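Local coordinates for uroporphyrin-III C-methyltransferase (Pseudomonas denitrificans, PDB 1S4D), which catalyses the two successive S-adenosyl-L-methionine-dependent methylations, at C-2 and C-7, that turn uroporphyrinogen III into precorrin-2 on the way to cobalamin and siroheme, at the interface of chains A and B. Coordinates in Å, arbitrary orientation; residue numbers count along the deposited sequence, not the author numbering. Chains: chain A/B, Uroporphyrin-III C-methyltransferase.

The interface of chains A and B. Residues chain A 33, 123-125; chain B 26, 138, 257.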
# COMPACT_ATOMS: atom_id res chain seq x y z
N HIS A 33 1.98 -9.72 -11.76
CA HIS A 33 0.61 -9.97 -12.21
C HIS A 33 0.16 -8.93 -13.24
O HIS A 33 -0.45 -9.29 -14.24
CB HIS A 33 -0.35 -9.98 -11.01
CG HIS A 33 -0.49 -11.32 -10.36
ND1 HIS A 33 -0.62 -11.46 -8.99
CD2 HIS A 33 -0.55 -12.57 -10.88
CE1 HIS A 33 -0.74 -12.75 -8.70
NE2 HIS A 33 -0.71 -13.44 -9.83
N PHE A 123 -14.05 -11.86 -12.36
CA PHE A 123 -13.00 -10.85 -12.31
C PHE A 123 -11.89 -11.27 -11.38
O PHE A 123 -12.06 -12.18 -10.60
CB PHE A 123 -13.60 -9.53 -11.84
CG PHE A 123 -13.96 -9.52 -10.39
CD1 PHE A 123 -13.06 -9.01 -9.43
CD2 PHE A 123 -15.19 -10.01 -9.97
CE1 PHE A 123 -13.41 -9.01 -8.08
CE2 PHE A 123 -15.52 -10.01 -8.61
CZ PHE A 123 -14.64 -9.51 -7.67
N ARG A 124 -10.74 -10.60 -11.48
CA ARG A 124 -9.63 -10.77 -10.57
C ARG A 124 -9.25 -9.33 -10.18
O ARG A 124 -9.52 -8.41 -10.95
CB ARG A 124 -8.46 -11.49 -11.27
CG ARG A 124 -7.06 -11.22 -10.67
CD ARG A 124 -5.92 -12.10 -11.20
NE ARG A 124 -6.11 -13.50 -10.82
CZ ARG A 124 -5.39 -14.15 -9.90
NH1 ARG A 124 -4.42 -13.54 -9.23
NH2 ARG A 124 -5.66 -15.43 -9.64
N ILE A 125 -8.70 -9.14 -8.98
CA ILE A 125 -8.15 -7.85 -8.59
C ILE A 125 -6.64 -7.99 -8.52
O ILE A 125 -6.12 -8.92 -7.89
CB ILE A 125 -8.71 -7.43 -7.18
CG1 ILE A 125 -10.24 -7.34 -7.18
CG2 ILE A 125 -8.04 -6.13 -6.69
CD1 ILE A 125 -10.83 -6.19 -8.02
N ASP B 26 1.72 -13.92 -2.27
CA ASP B 26 1.67 -14.24 -3.68
C ASP B 26 2.87 -13.68 -4.48
O ASP B 26 3.03 -12.48 -4.61
CB ASP B 26 0.34 -13.70 -4.22
CG ASP B 26 0.11 -14.02 -5.67
OD1 ASP B 26 1.00 -14.60 -6.31
OD2 ASP B 26 -0.96 -13.73 -6.25
N TYR B 138 -7.50 -9.49 -1.58
CA TYR B 138 -7.61 -10.93 -1.86
C TYR B 138 -8.73 -11.61 -1.07
O TYR B 138 -9.02 -12.77 -1.30
CB TYR B 138 -6.29 -11.68 -1.63
CG TYR B 138 -5.33 -11.67 -2.79
CD1 TYR B 138 -4.86 -10.45 -3.34
CD2 TYR B 138 -4.84 -12.87 -3.32
CE1 TYR B 138 -3.95 -10.44 -4.40
CE2 TYR B 138 -3.93 -12.88 -4.37
CZ TYR B 138 -3.49 -11.66 -4.90
OH TYR B 138 -2.59 -11.67 -5.93
N TRP B 257 -13.63 -12.79 -5.05
CA TRP B 257 -13.22 -13.38 -6.32
C TRP B 257 -12.38 -14.63 -6.18
O TRP B 257 -12.46 -15.52 -7.03
CB TRP B 257 -12.51 -12.35 -7.20
CG TRP B 257 -11.30 -11.72 -6.57
CD1 TRP B 257 -11.28 -10.65 -5.71
CD2 TRP B 257 -9.94 -12.11 -6.75
NE1 TRP B 257 -9.99 -10.36 -5.36
CE2 TRP B 257 -9.15 -11.24 -5.99
CE3 TRP B 257 -9.31 -13.12 -7.49
CZ2 TRP B 257 -7.75 -11.36 -5.92
CZ3 TRP B 257 -7.92 -13.23 -7.44
CH2 TRP B 257 -7.16 -12.35 -6.66
O HOH W 1 -4.06 -10.90 -8.05
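B:Trp257 lies against strand 123-126 of chain A and illustrates how one large aromatic side chain can join two subunits largely by shape. One face of its indole is laid on the strand backbone, with the amide N of A:Ile125 3.7 Å above the ring plane and over its centre, and the CA of A:Arg124 nearer the rim. At the pyrrole end, NE1 meets CG1 of A:Ile125 at 3.5 Å; at the opposite end, the CZ3 edge of the benzo ring points at the face of the A:Arg124 guanidinium, over its centre and 3.6 Å from its CZ. The two planes are inclined by 65°, so the guanidinium offers its face to an indole edge rather than stacking flat. A bend at chi3 (-66°) brings the guanidinium round to this edge. The methylene CB of B:Trp257 makes a CH-pi contact with the A:Phe123 ring, 3.8 Å from its centroid; chi1 of 57° lets CB lie there while the indole runs on along A:Arg124 and A:Ile125, its CD1 still against CE1 of A:Phe123.

Further along, polar groups are linked by water. Water 1 joins the carbonyl O of A:Ile125 (2.9 Å) to the phenol OH of B:Tyr138 (2.7 Å), with a weak contact to NH1 of A:Arg124. The same hydroxyl donates to OD2 of B:Asp26, which is turned to the CE1 edge of A:His33; their closeness is doubtful and implies no bond. Within chain B, the CZ2 corner of B:Trp257 points into the face of B:Tyr138. The patch and its two-fold twin help hold the homodimer together and, with B:Asp26 two residues from the S-adenosyl-L-homocysteine-binding Pro24, may tie dimer formation to the cofactor site.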